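Long-range contacts in putative hexose oxidase (PDB 5AWV), which probably oxidises the sugar part of teicoplanin-type glycopeptide antibiotics, using a covalently bound FAD: residues S109-I114 with I125-T130; P118-F123 with K226-V231; L43-R48 with I105-L110; G31-T36 with I61-S66; I114-S119 with R237-L242. All blocks are in the same frame, centred on the assembly; numbering follows the deposited sequence.

Contact 1: residues S109-I114 with I125-T130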
# COMPACT_ATOMS: atom_id res chain seq x y z
N SER A 109 1.21 -0.48 -14.72
CA SER A 109 0.90 -1.92 -14.84
C SER A 109 2.02 -2.74 -15.52
O SER A 109 2.27 -3.92 -15.15
CB SER A 109 -0.34 -2.15 -15.68
OG SER A 109 -1.56 -1.79 -15.10
N LEU A 110 2.65 -2.15 -16.54
CA LEU A 110 3.73 -2.85 -17.25
C LEU A 110 5.05 -2.88 -16.50
O LEU A 110 5.91 -3.67 -16.89
CB LEU A 110 3.90 -2.27 -18.66
CG LEU A 110 2.72 -2.34 -19.63
CD1 LEU A 110 3.06 -1.62 -20.91
CD2 LEU A 110 2.33 -3.76 -20.00
N LEU A 111 5.24 -2.07 -15.44
CA LEU A 111 6.53 -2.05 -14.72
C LEU A 111 6.60 -2.98 -13.58
O LEU A 111 6.33 -2.56 -12.45
CB LEU A 111 6.82 -0.64 -14.20
CG LEU A 111 7.14 0.42 -15.28
CD1 LEU A 111 7.13 1.87 -14.78
CD2 LEU A 111 8.48 0.16 -15.99
N THR A 112 7.02 -4.22 -13.80
CA THR A 112 6.86 -5.29 -12.82
C THR A 112 8.17 -6.09 -12.54
O THR A 112 8.11 -7.22 -12.12
CB THR A 112 5.78 -6.29 -13.25
OG1 THR A 112 6.17 -6.86 -14.49
CG2 THR A 112 4.47 -5.69 -13.40
N GLU A 113 9.34 -5.54 -12.79
CA GLU A 113 10.57 -6.29 -12.46
C GLU A 113 10.79 -6.46 -10.93
O GLU A 113 10.51 -5.55 -10.15
CB GLU A 113 11.78 -5.55 -13.06
CG GLU A 113 13.12 -6.11 -12.59
CD GLU A 113 14.09 -6.42 -13.70
OE1 GLU A 113 15.14 -5.72 -13.81
OE2 GLU A 113 13.80 -7.41 -14.42
N ILE A 114 11.31 -7.62 -10.54
CA ILE A 114 11.74 -7.88 -9.19
C ILE A 114 13.01 -8.65 -9.36
O ILE A 114 13.01 -9.78 -9.95
CB ILE A 114 10.73 -8.72 -8.39
CG1 ILE A 114 9.36 -8.08 -8.41
CG2 ILE A 114 11.29 -9.11 -7.00
CD1 ILE A 114 8.31 -9.09 -7.89
N ILE A 125 12.62 -3.45 -7.04
CA ILE A 125 11.17 -3.76 -7.12
C ILE A 125 10.52 -2.60 -7.79
O ILE A 125 10.56 -1.43 -7.32
CB ILE A 125 10.56 -3.99 -5.75
CG1 ILE A 125 11.37 -5.08 -5.01
CG2 ILE A 125 9.13 -4.48 -5.84
CD1 ILE A 125 10.87 -5.40 -3.64
N GLU A 126 9.91 -2.89 -8.93
CA GLU A 126 9.20 -1.89 -9.70
C GLU A 126 7.78 -1.66 -9.19
O GLU A 126 7.23 -2.57 -8.58
CB GLU A 126 9.23 -2.23 -11.21
CG GLU A 126 10.56 -1.86 -11.81
CD GLU A 126 10.68 -2.10 -13.30
OE1 GLU A 126 9.91 -2.88 -13.85
OE2 GLU A 126 11.60 -1.51 -13.90
N PRO A 127 7.26 -0.42 -9.34
CA PRO A 127 5.98 0.08 -8.78
C PRO A 127 4.72 -0.60 -9.29
O PRO A 127 3.76 -0.65 -8.56
CB PRO A 127 5.94 1.56 -9.13
CG PRO A 127 6.88 1.67 -10.30
CD PRO A 127 7.93 0.64 -10.16
N GLY A 128 4.73 -1.21 -10.43
CA GLY A 128 3.54 -1.89 -10.90
C GLY A 128 3.31 -3.28 -10.35
O GLY A 128 2.21 -3.86 -10.57
N ASN A 129 4.27 -3.84 -9.63
CA ASN A 129 4.06 -5.09 -8.94
C ASN A 129 2.98 -4.98 -7.84
O ASN A 129 2.87 -3.96 -7.18
CB ASN A 129 5.34 -5.55 -8.22
CG ASN A 129 6.37 -6.07 -9.15
OD1 ASN A 129 6.15 -7.10 -9.75
ND2 ASN A 129 7.48 -5.35 -9.30
N THR A 130 2.24 -6.05 -7.62
CA THR A 130 1.44 -6.18 -6.39
C THR A 130 2.26 -6.77 -5.28
O THR A 130 3.30 -7.41 -5.55
CB THR A 130 0.20 -7.07 -6.64
OG1 THR A 130 0.62 -8.37 -7.02
CG2 THR A 130 -0.64 -6.53 -7.77

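Contact 2: residues P118-F123 with K226-V231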
# COMPACT_ATOMS: atom_id res chain seq x y z
N PRO A 118 23.02 -6.24 -8.74
CA PRO A 118 24.38 -6.15 -8.13
C PRO A 118 24.97 -4.77 -8.06
O PRO A 118 25.81 -4.57 -7.26
CB PRO A 118 25.25 -7.11 -8.98
CG PRO A 118 24.46 -7.38 -10.20
CD PRO A 118 23.02 -6.96 -10.01
N SER A 119 24.54 -3.81 -8.86
CA SER A 119 25.25 -2.51 -8.84
C SER A 119 24.71 -1.62 -7.70
O SER A 119 25.37 -0.70 -7.26
CB SER A 119 25.09 -1.81 -10.15
OG SER A 119 23.74 -1.41 -10.22
N MET A 120 23.52 -1.94 -7.19
CA MET A 120 23.03 -1.35 -5.92
C MET A 120 23.22 -2.25 -4.71
O MET A 120 23.10 -1.77 -3.57
CB MET A 120 21.58 -0.91 -6.10
CG MET A 120 21.41 0.01 -7.28
SD MET A 120 22.09 1.70 -6.93
CE MET A 120 20.60 2.59 -6.54
N ASN A 121 23.57 -3.54 -4.94
CA ASN A 121 23.62 -4.58 -3.90
C ASN A 121 22.29 -4.48 -3.08
O ASN A 121 22.28 -4.43 -1.85
CB ASN A 121 24.88 -4.48 -3.00
CG ASN A 121 25.06 -5.65 -2.12
OD1 ASN A 121 25.59 -5.55 -0.97
ND2 ASN A 121 24.74 -6.79 -2.61
N ALA A 122 21.19 -4.55 -3.83
CA ALA A 122 19.83 -4.43 -3.25
C ALA A 122 18.87 -5.06 -4.23
O ALA A 122 19.19 -5.24 -5.38
CB ALA A 122 19.46 -2.96 -3.07
N PHE A 123 17.67 -5.33 -3.74
CA PHE A 123 16.55 -5.76 -4.58
C PHE A 123 15.83 -4.64 -5.22
O PHE A 123 15.35 -3.74 -4.57
CB PHE A 123 15.59 -6.58 -3.74
CG PHE A 123 16.13 -7.88 -3.35
CD1 PHE A 123 16.05 -8.95 -4.21
CD2 PHE A 123 16.74 -8.05 -2.15
CE1 PHE A 123 16.53 -10.17 -3.83
CE2 PHE A 123 17.22 -9.24 -1.81
CZ PHE A 123 17.12 -10.32 -2.61
N LYS A 226 11.43 3.06 -9.82
CA LYS A 226 12.09 1.92 -9.18
C LYS A 226 12.27 2.18 -7.66
O LYS A 226 12.60 3.32 -7.23
CB LYS A 226 13.53 1.63 -9.72
CG LYS A 226 13.63 1.57 -11.27
CD LYS A 226 15.03 1.16 -11.71
CE LYS A 226 15.23 0.87 -13.21
NZ LYS A 226 14.36 1.69 -14.07
N TYR A 227 12.15 1.11 -6.88
CA TYR A 227 12.56 1.08 -5.46
C TYR A 227 13.64 0.05 -5.31
O TYR A 227 13.54 -1.01 -5.93
CB TYR A 227 11.40 0.64 -4.57
CG TYR A 227 10.22 1.56 -4.43
CD1 TYR A 227 10.25 2.65 -3.56
CD2 TYR A 227 9.04 1.31 -5.10
CE1 TYR A 227 9.15 3.50 -3.41
CE2 TYR A 227 7.90 2.14 -4.90
CZ TYR A 227 7.98 3.24 -4.06
OH TYR A 227 6.84 4.07 -3.82
N TRP A 228 14.68 0.35 -4.52
CA TRP A 228 15.66 -0.63 -4.13
C TRP A 228 15.62 -0.84 -2.65
O TRP A 228 15.70 0.12 -1.86
CB TRP A 228 17.10 -0.21 -4.51
CG TRP A 228 17.40 -0.30 -5.97
CD1 TRP A 228 17.92 -1.37 -6.65
CD2 TRP A 228 17.31 0.75 -6.93
NE1 TRP A 228 18.13 -1.03 -7.97
CE2 TRP A 228 17.77 0.25 -8.16
CE3 TRP A 228 16.86 2.06 -6.86
CZ2 TRP A 228 17.81 1.05 -9.34
CZ3 TRP A 228 16.93 2.86 -7.99
CH2 TRP A 228 17.42 2.35 -9.22
N MET A 229 15.54 -2.10 -2.28
CA MET A 229 15.26 -2.52 -0.87
C MET A 229 16.40 -3.38 -0.35
O MET A 229 16.83 -4.32 -1.05
CB MET A 229 13.95 -3.33 -0.79
CG MET A 229 12.77 -2.77 -1.52
SD MET A 229 12.26 -1.15 -0.89
CE MET A 229 11.52 -1.67 0.66
N ARG A 230 16.87 -3.10 0.86
CA ARG A 230 17.81 -3.92 1.52
C ARG A 230 17.94 -3.53 3.02
O ARG A 230 17.65 -2.39 3.41
CB ARG A 230 19.23 -3.80 0.84
CG ARG A 230 19.79 -2.38 0.81
CD ARG A 230 21.34 -2.36 0.65
NE ARG A 230 21.94 -2.87 1.86
CZ ARG A 230 23.02 -3.64 1.94
NH1 ARG A 230 23.66 -4.06 0.88
NH2 ARG A 230 23.42 -4.03 3.14
N VAL A 231 18.40 -4.47 3.82
CA VAL A 231 18.73 -4.23 5.23
C VAL A 231 19.79 -3.12 5.35
O VAL A 231 20.63 -2.94 4.47
CB VAL A 231 19.21 -5.48 5.97
CG1 VAL A 231 18.21 -6.57 5.90
CG2 VAL A 231 20.55 -5.97 5.41

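Contact 3: residues L43-R48 with I105-L110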
# COMPACT_ATOMS: atom_id res chain seq x y z
N LEU A 43 -11.85 1.42 -20.58
CA LEU A 43 -12.70 1.16 -19.41
C LEU A 43 -12.04 0.27 -18.33
O LEU A 43 -12.24 0.52 -17.15
CB LEU A 43 -14.14 0.69 -19.77
CG LEU A 43 -15.06 1.76 -20.47
CD1 LEU A 43 -16.34 1.17 -21.06
CD2 LEU A 43 -15.52 2.92 -19.55
N ASN A 44 -11.36 -0.80 -18.72
CA ASN A 44 -10.62 -1.61 -17.77
C ASN A 44 -9.68 -0.72 -16.97
O ASN A 44 -9.62 -0.86 -15.75
CB ASN A 44 -9.86 -2.76 -18.43
CG ASN A 44 -10.80 -3.92 -18.84
OD1 ASN A 44 -12.03 -3.86 -18.67
ND2 ASN A 44 -10.22 -4.99 -19.21
N LEU A 45 -8.93 0.10 -17.65
CA LEU A 45 -7.92 0.89 -16.99
C LEU A 45 -8.49 2.00 -16.12
O LEU A 45 -7.96 2.24 -15.03
CB LEU A 45 -6.91 1.40 -17.96
CG LEU A 45 -6.11 0.29 -18.64
CD1 LEU A 45 -5.26 0.84 -19.78
CD2 LEU A 45 -5.22 -0.41 -17.63
N LYS A 46 -9.63 2.55 -16.56
CA LYS A 46 -10.32 3.65 -15.87
C LYS A 46 -10.91 3.08 -14.60
O LYS A 46 -11.16 3.80 -13.62
CB LYS A 46 -11.44 4.19 -16.77
CG LYS A 46 -12.14 5.47 -16.32
CD LYS A 46 -13.37 5.77 -17.21
CE LYS A 46 -14.59 5.20 -16.61
NZ LYS A 46 -14.97 6.06 -15.45
N LEU A 47 -11.22 1.80 -14.65
CA LEU A 47 -12.01 1.18 -13.55
C LEU A 47 -11.19 0.30 -12.68
O LEU A 47 -11.72 -0.52 -11.96
CB LEU A 47 -13.21 0.40 -14.12
CG LEU A 47 -14.32 1.24 -14.70
CD1 LEU A 47 -15.29 0.30 -15.39
CD2 LEU A 47 -15.04 2.18 -13.72
N ARG A 48 -9.89 0.38 -12.75
CA ARG A 48 -9.18 -0.60 -11.92
C ARG A 48 -8.79 -0.14 -10.52
O ARG A 48 -8.16 -0.86 -9.81
CB ARG A 48 -8.00 -1.17 -12.66
CG ARG A 48 -6.82 -0.30 -12.80
CD ARG A 48 -5.77 -1.23 -13.42
NE ARG A 48 -4.51 -0.54 -13.41
CZ ARG A 48 -3.58 -0.58 -12.45
NH1 ARG A 48 -3.65 -1.41 -11.42
NH2 ARG A 48 -2.51 0.16 -12.60
N ILE A 105 -4.02 9.61 -16.66
CA ILE A 105 -3.46 8.64 -15.71
C ILE A 105 -2.21 8.01 -16.29
O ILE A 105 -2.25 7.51 -17.41
CB ILE A 105 -4.51 7.58 -15.33
CG1 ILE A 105 -5.66 8.28 -14.66
CG2 ILE A 105 -3.88 6.52 -14.41
CD1 ILE A 105 -6.81 7.41 -14.28
N ILE A 106 -1.07 8.11 -15.62
CA ILE A 106 0.05 7.30 -15.96
C ILE A 106 -0.07 5.97 -15.16
O ILE A 106 0.09 5.94 -13.93
CB ILE A 106 1.38 8.00 -15.69
CG1 ILE A 106 1.42 9.31 -16.53
CG2 ILE A 106 2.53 7.09 -16.03
CD1 ILE A 106 2.64 10.18 -16.28
N ASP A 107 -0.29 4.89 -15.90
CA ASP A 107 -0.59 3.60 -15.34
C ASP A 107 0.66 2.75 -15.40
O ASP A 107 1.24 2.56 -16.47
CB ASP A 107 -1.76 2.95 -16.10
CG ASP A 107 -2.22 1.63 -15.44
OD1 ASP A 107 -1.34 0.76 -15.18
OD2 ASP A 107 -3.43 1.52 -15.14
N MET A 108 1.10 2.25 -14.25
CA MET A 108 2.38 1.53 -14.12
C MET A 108 2.33 0.02 -14.26
O MET A 108 3.37 -0.66 -13.98
CB MET A 108 3.04 1.87 -12.81
CG MET A 108 3.14 3.38 -12.49
SD MET A 108 4.12 4.40 -13.62
CE MET A 108 5.65 4.26 -12.79
N SER A 109 1.21 -0.48 -14.72
CA SER A 109 0.90 -1.92 -14.84
C SER A 109 2.02 -2.74 -15.52
O SER A 109 2.27 -3.92 -15.15
CB SER A 109 -0.34 -2.15 -15.68
OG SER A 109 -1.56 -1.79 -15.10
N LEU A 110 2.65 -2.15 -16.54
CA LEU A 110 3.73 -2.85 -17.25
C LEU A 110 5.05 -2.88 -16.50
O LEU A 110 5.91 -3.67 -16.89
CB LEU A 110 3.90 -2.27 -18.66
CG LEU A 110 2.72 -2.34 -19.63
CD1 LEU A 110 3.06 -1.62 -20.91
CD2 LEU A 110 2.33 -3.76 -20.00
O HOH W 1 -5.45 3.14 -14.77

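Contact 4: residues G31-T36 with I61-S66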
# COMPACT_ATOMS: atom_id res chain seq x y z
N GLY A 31 5.27 -0.98 -24.22
CA GLY A 31 4.80 0.39 -24.27
C GLY A 31 5.58 1.30 -25.22
O GLY A 31 6.53 0.86 -25.81
N PRO A 32 5.23 2.56 -25.31
CA PRO A 32 4.17 3.20 -24.52
C PRO A 32 2.85 3.04 -25.21
O PRO A 32 2.87 2.81 -26.40
CB PRO A 32 4.59 4.66 -24.53
CG PRO A 32 5.36 4.81 -25.84
CD PRO A 32 6.12 3.55 -25.95
N VAL A 33 1.73 3.13 -24.52
CA VAL A 33 0.48 3.10 -25.17
C VAL A 33 -0.39 4.22 -24.61
O VAL A 33 -0.67 4.27 -23.41
CB VAL A 33 -0.30 1.76 -24.96
CG1 VAL A 33 -1.47 1.68 -25.91
CG2 VAL A 33 0.61 0.54 -25.13
N LYS A 34 -0.94 5.05 -25.48
CA LYS A 34 -1.92 6.03 -25.03
C LYS A 34 -3.26 5.46 -25.29
O LYS A 34 -3.63 5.31 -26.42
CB LYS A 34 -1.81 7.35 -25.79
CG LYS A 34 -0.84 8.31 -25.16
CD LYS A 34 0.34 8.70 -26.05
CE LYS A 34 0.67 10.18 -25.94
NZ LYS A 34 -0.52 11.04 -26.26
N VAL A 35 -4.02 5.17 -24.24
CA VAL A 35 -5.30 4.54 -24.31
C VAL A 35 -6.36 5.66 -24.12
O VAL A 35 -6.61 6.16 -23.01
CB VAL A 35 -5.46 3.49 -23.18
CG1 VAL A 35 -6.83 2.84 -23.23
CG2 VAL A 35 -4.33 2.47 -23.32
N THR A 36 -7.02 6.01 -25.24
CA THR A 36 -8.01 7.00 -25.27
C THR A 36 -9.35 6.28 -25.12
O THR A 36 -9.42 5.06 -25.30
CB THR A 36 -7.88 7.76 -26.62
OG1 THR A 36 -7.88 6.82 -27.69
CG2 THR A 36 -6.55 8.47 -26.70
N ILE A 61 -5.32 7.27 -20.79
CA ILE A 61 -4.46 6.57 -19.82
C ILE A 61 -3.17 6.11 -20.54
O ILE A 61 -3.21 5.45 -21.55
CB ILE A 61 -5.27 5.40 -19.20
CG1 ILE A 61 -6.51 5.97 -18.56
CG2 ILE A 61 -4.46 4.63 -18.16
CD1 ILE A 61 -7.59 5.00 -18.15
N HIS A 62 -2.02 6.49 -20.01
CA HIS A 62 -0.74 6.23 -20.61
C HIS A 62 -0.07 5.06 -19.92
O HIS A 62 0.38 5.15 -18.72
CB HIS A 62 0.06 7.53 -20.46
CG HIS A 62 1.01 7.81 -21.57
ND1 HIS A 62 1.51 9.07 -21.81
CD2 HIS A 62 1.62 6.98 -22.45
CE1 HIS A 62 2.36 9.01 -22.82
NE2 HIS A 62 2.45 7.75 -23.21
N LEU A 63 -0.00 3.96 -20.65
CA LEU A 63 0.75 2.79 -20.21
C LEU A 63 2.19 2.94 -20.54
O LEU A 63 2.53 3.24 -21.71
CB LEU A 63 0.24 1.53 -20.94
CG LEU A 63 -1.08 1.02 -20.43
CD1 LEU A 63 -1.70 -0.01 -21.39
CD2 LEU A 63 -1.00 0.40 -19.02
N VAL A 64 3.05 2.76 -19.54
CA VAL A 64 4.43 2.99 -19.70
C VAL A 64 5.25 1.75 -19.25
O VAL A 64 4.99 1.18 -18.22
CB VAL A 64 4.87 4.24 -18.91
CG1 VAL A 64 4.25 5.49 -19.49
CG2 VAL A 64 4.53 4.13 -17.41
N GLY A 65 6.23 1.37 -20.04
CA GLY A 65 7.08 0.19 -19.82
C GLY A 65 8.52 0.46 -19.52
O GLY A 65 9.30 -0.48 -19.38
N SER A 66 8.88 1.75 -19.33
CA SER A 66 10.23 2.11 -18.94
C SER A 66 10.32 3.47 -18.30
O SER A 66 9.45 4.24 -18.47
CB SER A 66 11.17 2.12 -20.16
OG SER A 66 10.94 3.28 -20.97

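Contact 5: residues I114-S119 with R237-L242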
# COMPACT_ATOMS: atom_id res chain seq x y z
N ILE A 114 11.31 -7.62 -10.54
CA ILE A 114 11.74 -7.88 -9.19
C ILE A 114 13.01 -8.65 -9.36
O ILE A 114 13.01 -9.78 -9.95
CB ILE A 114 10.73 -8.72 -8.39
CG1 ILE A 114 9.36 -8.08 -8.41
CG2 ILE A 114 11.29 -9.11 -7.00
CD1 ILE A 114 8.31 -9.09 -7.89
N ALA A 115 14.12 -8.09 -8.92
CA ALA A 115 15.42 -8.74 -9.13
C ALA A 115 16.48 -8.23 -8.24
O ALA A 115 16.41 -7.11 -7.70
CB ALA A 115 15.89 -8.54 -10.54
N TYR A 116 17.42 -9.11 -7.99
CA TYR A 116 18.63 -8.69 -7.30
C TYR A 116 19.48 -7.82 -8.26
O TYR A 116 19.74 -8.21 -9.37
CB TYR A 116 19.45 -9.84 -6.83
CG TYR A 116 20.80 -9.37 -6.32
CD1 TYR A 116 20.91 -8.58 -5.15
CD2 TYR A 116 21.97 -9.71 -7.02
CE1 TYR A 116 22.13 -8.16 -4.66
CE2 TYR A 116 23.22 -9.32 -6.52
CZ TYR A 116 23.30 -8.54 -5.35
OH TYR A 116 24.55 -8.14 -4.89
N ASP A 117 19.87 -6.64 -7.80
CA ASP A 117 20.61 -5.68 -8.62
C ASP A 117 22.01 -5.56 -8.11
O ASP A 117 22.23 -4.86 -7.11
CB ASP A 117 19.91 -4.32 -8.55
CG ASP A 117 20.57 -3.25 -9.43
OD1 ASP A 117 21.78 -3.37 -9.70
OD2 ASP A 117 19.87 -2.32 -9.83
N PRO A 118 23.02 -6.24 -8.74
CA PRO A 118 24.38 -6.15 -8.13
C PRO A 118 24.97 -4.77 -8.06
O PRO A 118 25.81 -4.57 -7.26
CB PRO A 118 25.25 -7.11 -8.98
CG PRO A 118 24.46 -7.38 -10.20
CD PRO A 118 23.02 -6.96 -10.01
N SER A 119 24.54 -3.81 -8.86
CA SER A 119 25.25 -2.51 -8.84
C SER A 119 24.71 -1.62 -7.70
O SER A 119 25.37 -0.70 -7.26
CB SER A 119 25.09 -1.81 -10.15
OG SER A 119 23.74 -1.41 -10.22
N ARG A 237 27.22 -9.44 0.20
CA ARG A 237 26.55 -9.39 -1.09
C ARG A 237 25.71 -10.65 -1.37
O ARG A 237 25.21 -10.79 -2.49
CB ARG A 237 27.58 -9.23 -2.21
CG ARG A 237 28.47 -8.03 -2.03
CD ARG A 237 29.44 -7.93 -3.20
NE ARG A 237 28.80 -7.82 -4.49
CZ ARG A 237 28.21 -6.70 -4.94
NH1 ARG A 237 28.16 -5.59 -4.18
NH2 ARG A 237 27.63 -6.68 -6.12
N ASN A 238 25.49 -11.48 -0.37
CA ASN A 238 24.69 -12.66 -0.53
C ASN A 238 23.17 -12.19 -0.53
O ASN A 238 22.68 -11.74 0.52
CB ASN A 238 24.99 -13.56 0.66
CG ASN A 238 24.18 -14.85 0.66
OD1 ASN A 238 24.23 -15.59 1.64
ND2 ASN A 238 23.42 -15.11 -0.40
N PRO A 239 22.49 -12.27 -1.67
CA PRO A 239 21.12 -11.67 -1.73
C PRO A 239 20.19 -12.28 -0.68
O PRO A 239 19.27 -11.59 -0.19
CB PRO A 239 20.68 -11.96 -3.15
CG PRO A 239 21.93 -12.06 -3.87
CD PRO A 239 22.82 -12.86 -2.97
N GLU A 240 20.45 -13.53 -0.29
CA GLU A 240 19.64 -14.16 0.78
C GLU A 240 19.71 -13.48 2.12
O GLU A 240 18.91 -13.79 2.98
CB GLU A 240 19.99 -15.63 0.94
CG GLU A 240 19.78 -16.49 -0.28
CD GLU A 240 19.87 -17.97 0.14
OE1 GLU A 240 20.98 -18.54 0.07
OE2 GLU A 240 18.84 -18.52 0.61
N ARG A 241 20.71 -12.64 2.37
CA ARG A 241 20.84 -11.87 3.63
C ARG A 241 20.39 -10.40 3.51
O ARG A 241 20.40 -9.64 4.47
CB ARG A 241 22.32 -11.98 4.16
CG ARG A 241 22.57 -13.33 4.81
CD ARG A 241 24.02 -13.74 5.03
NE ARG A 241 24.91 -12.81 5.75
CZ ARG A 241 24.77 -12.37 7.01
NH1 ARG A 241 23.71 -12.69 7.75
NH2 ARG A 241 25.69 -11.54 7.52
N LEU A 242 19.99 -9.97 2.31
CA LEU A 242 19.80 -8.55 2.08
C LEU A 242 18.40 -8.09 2.43
O LEU A 242 18.18 -6.89 2.48
CB LEU A 242 20.11 -8.14 0.63
CG LEU A 242 21.61 -8.16 0.34
CD1 LEU A 242 21.78 -8.03 -1.15
CD2 LEU A 242 22.29 -7.04 1.13
O HOH W 2 25.96 -10.88 -5.01
O HOH W 3 27.53 -3.07 -5.22

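Contact 1: residues S109-I114 with I125-T130
Glu-113 O is gripped by two donors. Glu-126 N comes in nearly along the C=O axis at 3.0 Å from Glu-113 O, while Asn-129 ND2 sits well above the same carbonyl plane, 3.2 Å from Glu-113 O. The Asn-129 amide also donates through ND2 to Glu-126 O at 2.9 Å, so one NH2 group ties segment 109-114, through Glu-113 O, to the turn that carries Asn-129 and fixes the rotation of the amide. The flank of this amide is covered by Ile-114, whose CG1 lies 3.4 Å from Asn-129 ND2. Residues 126-129 form a type I beta turn in the FAD binding domain, just after strand 122-125 and before helix 131-142. Pro-127, the second residue of this turn, touches the bound FAD. Glu-126 extends across to segment 109-114: CG stands beside its own backbone N, the chain beyond is extended, and OE1 receives the nearly straight bond from Glu-113 N (2.9 Å, 167°) from above the carboxylate plane. Its CB packs on Leu-111 O. That carbonyl in turn accepts Gly-128 N in its own plane, 2.9 Å from Leu-111 O but bent to 133°; Gly-128, having no side chain, lets the two backbones approach closely.

Contact 2: residues P118-F123 with K226-V231
Strands 122-125 and 223-229 are antiparallel neighbours in a five-stranded sheet, and a G1 beta bulge, in which Asn-121 and Ala-122 both face Asp-117, leads into the first of them. Met-120, just before the bulge, covers the indole of Trp-228. Its CB lies against the pyrrole side, 3.7 Å from Trp-228 CD1. CG then stands over the five-membered ring, 3.7 Å from the centroid and 20° off the normal, in a CH-pi contact. A bend at chi2 (-74°) carries SD into a longer, oblique Met-aromatic contact with the five-membered ring, and a second bend brings the tip, CE, down over the ring system, 3.8 Å from Trp-228 CE3. On the opposite face of the indole lies Lys-226 CB, while Trp-228 NE1 is hydrogen-bonded to Asp-117 OD2, which should hold the ring in its rotation. Phe-123 and Met-229 form an antiparallel hydrogen-bonded pair through two backbone hydrogen bonds, Phe-123 N to Met-229 O at 3.0 Å and Met-229 N to Phe-123 O at 2.8 Å. Ala-122 CB packs between Trp-228 CB and Arg-230 CG. Beyond it, Arg-230 NH1 donates to Asn-121 O at 3.1 Å and weakly to Asn-121 OD1. The other side of this guanidinium grips Val-231 O side-on, with Arg-230 NE 2.9 Å from Val-231 O and NH2 also donating to that oxygen.

Contact 3: residues L43-R48 with I105-L110
An Asx turn at the end of strand 104-107, bordering the FAD pocket through Met-108, is pinned here by an arginine. Asp-107 CG is anti to its backbone N (chi1 -174°), and OD1 turns back to accept Ser-109 N at 2.9 Å, almost along the C-O axis. Ser-109 OG donates to Asp-107 OD1 at 2.6 Å, from above the carboxylate plane. Arg-48 arrives tip to tip from the other segment on an extended chain and forms a salt bridge with Asp-107. Its NE donates to Asp-107 OD2 at 2.9 Å, on the syn lone pair of that oxygen, while NH2 makes weak bonds to both carboxylate oxygens. The two flat groups are nonetheless turned 47° apart. Ser-109 OG stands over one face of the guanidinium, and NH2 has a further partner in the carbonyl of Ser-88, an FAD-binding residue. A water donates to Leu-45 O and to Asp-107 OD2. So many donors around Asp-107 would favour its charged form. Leu-45 CD2 closes in 3.6 Å from Asp-107 OD2 and also rests on Ile-61 and Leu-63. Helix 42-46 thus packs on strands 60-63 and 104-107, with the Arg-48 side chain reaching on to Arg-87 of strand 84-87.

Contact 4: residues G31-T36 with I61-S66
Strands 33-35 and 61-63 run antiparallel, their axes 4.7 Å apart at closest approach and their directions 158° apart. Val-33 and Leu-63 form one hydrogen-bonded pair, with Val-33 N 2.9 Å from Leu-63 O, and Val-35 with Ile-61 forms the next, with Val-35 N 2.8 Å from Ile-61 O. Lys-34 and His-62 make the non-hydrogen-bonded pair between them. Strand 33-35 is an edge strand, within this chain, of the four-stranded mixed sheet of the FAD-binding part, entered through a cis peptide before Pro-32. On one face Val-35 CG2 reaches diagonally to Leu-63 CD1 at 4.1 Å, and Leu-45 of helix 42-46 packs on Val-35, Ile-61 and Leu-63. On the other face the bent Lys-34 chain lies alongside His-62, its CG over the centre of the imidazole, 3.8 Å from the centroid and 8° off the normal. Lys-34 CE lies 3.7 Å from His-62 CE1. The ammonium continues to a salt bridge with Glu-76, while Pro-32 CB touches the imidazole edge near NE2.

Contact 5: residues I114-S119 with R237-L242
Apolar packing centres on the ring of Tyr-116, which points across from strand 114-117 with CG anti to its backbone N. Pro-239 CG sits over the ring centre in a CH-pi contact, 3.7 Å from the centroid and 5° off the normal, while Pro-118 N lies offset on the opposite face. Leu-242 CD1 closes in obliquely, 3.5 Å from Tyr-116 CE1. One direct hydrogen bond joins the segments: Arg-237 NH2 to Pro-118 O, 3.0 Å and nearly straight (161°), in the carbonyl plane and on a lone pair. The guanidinium reaches this position by a bend at chi3, with Tyr-116 OH over one of its faces. Two waters add bridges, one between Tyr-116 OH and Arg-237 O, the other donating to Pro-118 O and accepting from Arg-237 NH1. The loop after strand 223-229 is thus fastened to the sheet edge by two unlike means: an apolar core of ring on proline, and at the surface a charged guanidinium held by a neutral carbonyl and by water.

In the fold
The five contacts form a chain through the FAD-binding part. Contacts 3 and 4, centres about 9 Å apart, share the mixed sheet in which strands 60-63 and 104-107 are neighbours. Contacts 2 and 5, about 7 Å apart, both reach the five-stranded antiparallel sheet, contact 5 by packing a following loop on its edge strand 114-117. Contact 1 sits between the pairs, about 13 Å from contact 3 and 14 Å from contact 2, centre to centre. It follows the passage from strand 104-107 to strand 114-117 and so couples the two sheets. Segments 31-36, 43-48 and 61-66 come first along the chain; 226-231 and 237-242 return last. Pro-127 and Met-108, which touch FAD, lie at this junction.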